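Local structure of histone acetyltransferase HPA2 and related acetyltransferases (Corynebacterium glutamicum ATCC 13032, 2QEC) at residues P15-V20 and I63-D68; Y129-S134 and S144-H149. The protein probably acts as a GCN5-related N-acetyltransferase, moving an acyl group, most likely acetyl from acetyl-CoA, to an acceptor not yet identified. The protein carries 1 engineered substitution. All coordinates share one frame; numbering follows the deposited sequence.

Contact 1: residues P15-V20 and I63-D68. With EDO (1,2-ethanediol), chain H.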
loop_
_atom_site.group_PDB
_atom_site.type_symbol
_atom_site.label_atom_id
_atom_site.label_comp_id
_atom_site.label_asym_id
_atom_site.label_seq_id
_atom_site.Cartn_x
_atom_site.Cartn_y
_atom_site.Cartn_z
ATOM N N PRO A 15 14.913 28.530 -13.001
ATOM C CA PRO A 15 14.071 29.061 -14.075
ATOM C C PRO A 15 13.741 28.098 -15.212
ATOM O O PRO A 15 12.587 28.017 -15.632
ATOM C CB PRO A 15 14.863 30.263 -14.575
ATOM C CG PRO A 15 15.594 30.717 -13.401
ATOM C CD PRO A 15 15.991 29.463 -12.678
ATOM N N LYS A 16 14.735 27.367 -15.706
ATOM C CA LYS A 16 14.520 26.450 -16.821
ATOM C C LYS A 16 13.682 25.277 -16.374
ATOM O O LYS A 16 12.838 24.745 -17.096
ATOM C CB LYS A 16 15.870 25.953 -17.360
ATOM C CG LYS A 16 15.743 24.953 -18.500
ATOM C CD LYS A 16 15.307 25.647 -19.793
ATOM C CE LYS A 16 14.885 24.619 -20.838
ATOM N NZ LYS A 16 16.057 23.757 -21.154
ATOM N N ILE A 17 13.932 24.857 -15.171
ATOM C CA ILE A 17 13.160 23.747 -14.572
ATOM C C ILE A 17 11.647 24.097 -14.579
ATOM O O ILE A 17 10.810 23.310 -15.037
ATOM C CB ILE A 17 13.693 23.461 -13.182
ATOM C CG1 ILE A 17 14.989 22.648 -13.271
ATOM C CG2 ILE A 17 12.707 22.679 -12.350
ATOM C CD1 ILE A 17 15.693 22.512 -11.997
ATOM N N VAL A 18 11.324 25.302 -14.126
ATOM C CA VAL A 18 9.929 25.782 -14.098
ATOM C C VAL A 18 9.384 25.880 -15.514
ATOM O O VAL A 18 8.259 25.479 -15.776
ATOM C CB VAL A 18 9.824 27.102 -13.361
ATOM C CG1 VAL A 18 8.426 27.733 -13.537
ATOM C CG2 VAL A 18 10.181 26.929 -11.877
ATOM N N ASP A 19 10.176 26.415 -16.444
ATOM C CA ASP A 19 9.785 26.461 -17.858
ATOM C C ASP A 19 9.409 25.086 -18.366
ATOM O O ASP A 19 8.431 24.934 -19.114
ATOM C CB ASP A 19 10.906 26.951 -18.765
ATOM C CG ASP A 19 11.186 28.425 -18.633
ATOM O OD1 ASP A 19 10.348 29.179 -18.093
ATOM O OD2 ASP A 19 12.279 28.815 -19.064
ATOM N N VAL A 20 10.210 24.092 -18.016
ATOM C CA VAL A 20 9.944 22.689 -18.445
ATOM C C VAL A 20 8.650 22.091 -17.832
ATOM O O VAL A 20 7.836 21.453 -18.519
ATOM C CB VAL A 20 11.161 21.764 -18.167
ATOM C CG1 VAL A 20 10.831 20.349 -18.474
ATOM C CG2 VAL A 20 12.360 22.184 -19.070
ATOM N N ILE A 63 15.414 17.302 -6.560
ATOM C CA ILE A 63 15.118 17.755 -7.893
ATOM C C ILE A 63 16.212 17.230 -8.804
ATOM O O ILE A 63 17.393 17.532 -8.603
ATOM C CB ILE A 63 15.088 19.299 -7.954
ATOM C CG1 ILE A 63 14.117 19.854 -6.904
ATOM C CG2 ILE A 63 14.733 19.792 -9.370
ATOM C CD1 ILE A 63 14.256 21.402 -6.727
ATOM N N ASP A 64 15.819 16.371 -9.735
ATOM C CA ASP A 64 16.743 15.800 -10.722
ATOM C C ASP A 64 16.499 16.467 -12.064
ATOM O O ASP A 64 15.351 16.748 -12.433
ATOM C CB ASP A 64 16.527 14.297 -10.835
ATOM C CG ASP A 64 16.912 13.541 -9.579
ATOM O OD1 ASP A 64 17.726 14.059 -8.757
ATOM O OD2 ASP A 64 16.449 12.379 -9.468
ATOM N N VAL A 65 17.569 16.727 -12.813
ATOM C CA VAL A 65 17.430 17.164 -14.173
ATOM C C VAL A 65 18.154 16.213 -15.109
ATOM O O VAL A 65 19.207 15.683 -14.769
ATOM C CB VAL A 65 18.018 18.594 -14.450
ATOM C CG1 VAL A 65 17.181 19.629 -13.790
ATOM C CG2 VAL A 65 19.464 18.732 -13.998
ATOM N N ALA A 66 17.599 16.090 -16.313
ATOM C CA ALA A 66 18.194 15.376 -17.437
ATOM C C ALA A 66 18.634 16.406 -18.455
ATOM O O ALA A 66 17.861 17.299 -18.762
ATOM C CB ALA A 66 17.145 14.490 -18.056
ATOM N N ARG A 67 19.828 16.247 -19.009
ATOM C CA ARG A 67 20.342 17.131 -20.004
ATOM C C ARG A 67 20.644 16.314 -21.229
ATOM O O ARG A 67 21.064 15.143 -21.117
ATOM C CB ARG A 67 21.610 17.835 -19.504
ATOM C CG ARG A 67 21.375 18.782 -18.280
ATOM C CD ARG A 67 22.670 19.484 -17.900
ATOM N NE ARG A 67 22.462 20.531 -16.892
ATOM C CZ ARG A 67 22.546 20.347 -15.578
ATOM N NH1 ARG A 67 22.858 19.162 -15.060
ATOM N NH2 ARG A 67 22.323 21.373 -14.770
ATOM N N ASP A 68 20.487 16.947 -22.383
ATOM C CA ASP A 68 20.854 16.314 -23.633
ATOM C C ASP A 68 22.334 16.557 -23.949
ATOM O O ASP A 68 23.065 17.158 -23.151
ATOM C CB ASP A 68 19.895 16.731 -24.747
ATOM C CG ASP A 68 19.962 18.190 -25.096
ATOM O OD1 ASP A 68 20.916 18.886 -24.764
ATOM O OD2 ASP A 68 19.040 18.632 -25.767
HETATM C C1 EDO H . 18.316 16.077 -6.437
HETATM O O1 EDO H . 18.815 14.775 -6.399
HETATM C C2 EDO H . 18.587 16.934 -5.222
HETATM O O2 EDO H . 17.897 18.170 -5.389
#

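Contact 2: residues Y129-S134 and S144-H149. With EDO (1,2-ethanediol), chain D; EDO (1,2-ethanediol), chain G.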
loop_
_atom_site.group_PDB
_atom_site.type_symbol
_atom_site.label_atom_id
_atom_site.label_comp_id
_atom_site.label_asym_id
_atom_site.label_seq_id
_atom_site.Cartn_x
_atom_site.Cartn_y
_atom_site.Cartn_z
ATOM N N TYR A 129 6.608 12.866 -7.369
ATOM C CA TYR A 129 5.538 13.855 -7.507
ATOM C C TYR A 129 5.264 14.110 -8.957
ATOM O O TYR A 129 4.108 14.020 -9.433
ATOM C CB TYR A 129 5.864 15.145 -6.742
ATOM C CG TYR A 129 5.052 16.376 -7.117
ATOM C CD1 TYR A 129 3.653 16.367 -7.113
ATOM C CD2 TYR A 129 5.670 17.554 -7.482
ATOM C CE1 TYR A 129 2.915 17.531 -7.478
ATOM C CE2 TYR A 129 4.940 18.674 -7.830
ATOM C CZ TYR A 129 3.557 18.643 -7.829
ATOM O OH TYR A 129 2.858 19.791 -8.174
ATOM N N THR A 130 6.319 14.428 -9.703
ATOM C CA THR A 130 6.141 14.720 -11.077
ATOM C C THR A 130 7.416 14.397 -11.867
ATOM O O THR A 130 8.546 14.518 -11.344
ATOM C CB THR A 130 5.676 16.187 -11.227
ATOM O OG1 THR A 130 5.046 16.363 -12.489
ATOM C CG2 THR A 130 6.819 17.146 -11.052
ATOM N N VAL A 131 7.203 13.971 -13.108
ATOM C CA VAL A 131 8.266 13.791 -14.099
ATOM C C VAL A 131 7.816 14.451 -15.375
ATOM O O VAL A 131 6.723 14.209 -15.876
ATOM C CB VAL A 131 8.675 12.267 -14.245
ATOM C CG1 VAL A 131 7.487 11.407 -14.533
ATOM C CG2 VAL A 131 9.719 12.069 -15.358
ATOM N N ALA A 132 8.628 15.381 -15.891
ATOM C CA ALA A 132 8.280 16.129 -17.032
ATOM C C ALA A 132 9.416 16.110 -18.020
ATOM O O ALA A 132 10.586 16.170 -17.619
ATOM C CB ALA A 132 7.986 17.569 -16.611
ATOM N N THR A 133 9.048 16.036 -19.291
ATOM C CA THR A 133 9.954 15.985 -20.441
ATOM C C THR A 133 9.632 17.158 -21.331
ATOM O O THR A 133 8.455 17.422 -21.591
ATOM C CB THR A 133 9.706 14.688 -21.268
ATOM O OG1 THR A 133 10.039 13.556 -20.452
ATOM C CG2 THR A 133 10.536 14.622 -22.543
ATOM N N SER A 134 10.652 17.832 -21.853
ATOM C CA SER A 134 10.424 18.891 -22.843
ATOM C C SER A 134 9.789 18.321 -24.115
ATOM O O SER A 134 10.077 17.192 -24.509
ATOM C CB SER A 134 11.728 19.617 -23.247
ATOM O OG SER A 134 12.300 20.190 -22.123
ATOM N N SER A 144 12.673 7.755 -18.735
ATOM C CA SER A 144 13.290 6.513 -18.281
ATOM C C SER A 144 14.590 6.805 -17.476
ATOM O O SER A 144 14.817 6.241 -16.420
ATOM C CB SER A 144 13.585 5.664 -19.531
ATOM O OG SER A 144 14.401 4.544 -19.259
ATOM N N ALA A 145 15.422 7.698 -17.997
ATOM C CA ALA A 145 16.675 8.113 -17.331
ATOM C C ALA A 145 16.380 8.719 -15.969
ATOM O O ALA A 145 16.996 8.351 -14.947
ATOM C CB ALA A 145 17.451 9.088 -18.239
ATOM N N LEU A 146 15.347 9.551 -15.906
ATOM C CA LEU A 146 14.923 10.131 -14.614
ATOM C C LEU A 146 14.469 9.125 -13.590
ATOM O O LEU A 146 14.890 9.156 -12.439
ATOM C CB LEU A 146 13.852 11.202 -14.830
ATOM C CG LEU A 146 14.395 12.470 -15.503
ATOM C CD1 LEU A 146 13.294 13.273 -16.072
ATOM C CD2 LEU A 146 15.205 13.304 -14.527
ATOM N N LEU A 147 13.586 8.229 -14.005
ATOM C CA LEU A 147 13.137 7.171 -13.126
ATOM C C LEU A 147 14.229 6.231 -12.649
ATOM O O LEU A 147 14.246 5.876 -11.492
ATOM C CB LEU A 147 12.023 6.376 -13.790
ATOM C CG LEU A 147 10.699 7.092 -13.479
ATOM C CD1 LEU A 147 9.855 7.065 -14.707
ATOM C CD2 LEU A 147 10.096 6.424 -12.242
ATOM N N ASN A 148 15.079 5.787 -13.564
ATOM C CA ASN A 148 16.217 4.958 -13.211
ATOM C C ASN A 148 17.146 5.620 -12.179
ATOM O O ASN A 148 17.533 4.979 -11.197
ATOM C CB ASN A 148 16.968 4.515 -14.472
ATOM C CG ASN A 148 16.198 3.436 -15.271
ATOM O OD1 ASN A 148 15.323 2.760 -14.748
ATOM N ND2 ASN A 148 16.561 3.261 -16.527
ATOM N N HIS A 149 17.411 6.903 -12.343
ATOM C CA HIS A 149 18.199 7.691 -11.383
ATOM C C HIS A 149 17.543 7.674 -9.996
ATOM O O HIS A 149 18.178 7.414 -8.954
ATOM C CB HIS A 149 18.420 9.149 -11.946
ATOM C CG HIS A 149 19.390 9.953 -11.131
ATOM N ND1 HIS A 149 20.748 9.836 -11.291
ATOM C CD2 HIS A 149 19.209 10.700 -10.014
ATOM C CE1 HIS A 149 21.362 10.572 -10.384
ATOM N NE2 HIS A 149 20.452 11.102 -9.590
HETATM C C1 EDO D . 4.712 10.231 -12.361
HETATM O O1 EDO D . 3.520 9.673 -11.811
HETATM C C2 EDO D . 4.793 11.723 -12.038
HETATM O O2 EDO D . 4.525 12.558 -13.196
HETATM C C1 EDO G . 8.039 10.187 -18.464
HETATM O O1 EDO G . 7.546 9.060 -17.704
HETATM C C2 EDO G . 7.071 11.381 -18.531
HETATM O O2 EDO G . 7.723 12.595 -18.982
#

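Contact 1: residues P15-V20 and I63-D68
Val65, which meets Ile17 of the helix through CG1, turns its other methyl, CG2, onto one face of the Arg67 guanidinium. CG2 stands 3.4 Å above that plane and is displaced toward its rim, while NH2 of the same group forms a salt bridge with Asp13. The second flat group, the Asp64 carboxylate, belongs to the other side of the strand: OD1 accepts a 2.7 Å hydrogen bond from O1 of a 1,2-ethanediol molecule and also pairs with Arg153. The other hydroxyl of the diol is held at the backbone, where Ile63 N donates to O2 over 2.9 Å in an almost straight bond (179°). The diol's exact fit is doubtful, because one of its carbons sits too close to Ile63 O.

The contact itself is a small illustration of how one branched side chain joins a helix to a strand, Ile17 being the only residue of 15-20 to touch 63-68. Ile17 extends fully, its CD1 anti to CA (chi2 171°), and the terminal methyl arrives between two alternate residues of the strand. CD1 lies 3.7 Å from Val65 CG1 and 3.9 Å from Ile63 CG2, and Ile17 CG1 adds a second touch on Val65 CG1 at 3.8 Å. The Ile17 and Val65 side chains run nearly perpendicular to each other, so the strand residue meets the flank as well as the end of the isoleucine chain. No hydrogen bond joins the segments, and the three side chains that touch are all buried.

Helix 14-25 thus rests on one face of the sheet, over strand 61-67 and its neighbour 73-80, where Ile17 also reaches Val76. Helix 43-60 closes the same layer through Ile53 and Tyr57. Asp64 instead faces helix 142-154, which covers the reverse side of the strand.

Contact 2: residues Y129-S134 and S144-H149
Val131 and Leu146 meet methyl to methyl, Val131 CG2 lying 3.8 Å from Leu146 CD1, and this pair is the tight part of the contact. The two side chains approach at a slant. With chi1 of Val131 at 54°, CG1 sits between the backbone N and the carbonyl carbon, which leaves CG2 anti to N and directed at the helix. The same leucine methyl passes the strand backbone more distantly, 4.3 Å from Ala132 O. Leu147 marks where the fit slackens: its end swings toward the strand yet stays 4.9 Å away.

Beyond the methyl pair the strand is lined by small polar molecules, probably from the crystallisation liquor. Val131 CG1 stands 3.4 Å from O2 of one 1,2-ethanediol, and that oxygen takes a weak hydrogen bond from Val131 N at 3.0 Å, bent to 150°. Further along, a second diol bonds through its O2 to Thr133 OG1 over 2.9 Å. One valine therefore borders both regimes: CG2 touches the buried leucine and also lies near C1 of the second diol, while CG1 lies against the first.

The strand and helix are the first two elements of a beta-alpha-beta unit completed by strand 159-163, which lies parallel to strand 126-133. At Tyr129 and Thr130 the strand carries a classic beta bulge opposite Leu78 of strand 73-80. A bulged strand followed by this helix is a hallmark of the GNAT fold, in which acetyl-CoA commonly lies where that strand splays from its parallel neighbour, with the pyrophosphate at the turn into the helix. The chemistry fits that pattern: between these two segments only apolar contacts join helix to strand, while Val131 N and Thr133 OG1 engage diols, consistent with the place where relatives bind acetyl-CoA.

In the fold
The two contacts fasten helices to opposite faces of one mixed sheet. Contact 1 places helix 14-25 on strand 61-67; contact 2 places helix 142-154 on strand 126-133, with strand 73-80 between the two strands. Both join their segments by apolar side chains alone, but contact 1 is wholly buried at its touching residues, whereas contact 2 lies nearer the chain centre and still has a partly exposed valine. They also touch each other: Asp64 OD2 packs 3.3 Å from His149 CD2, and Val20 meets Ser134. Polar chemistry flanks both, as separate salt bridges around contact 1 and as diol-bound polar groups beside contact 2, where relatives bind acetyl-CoA.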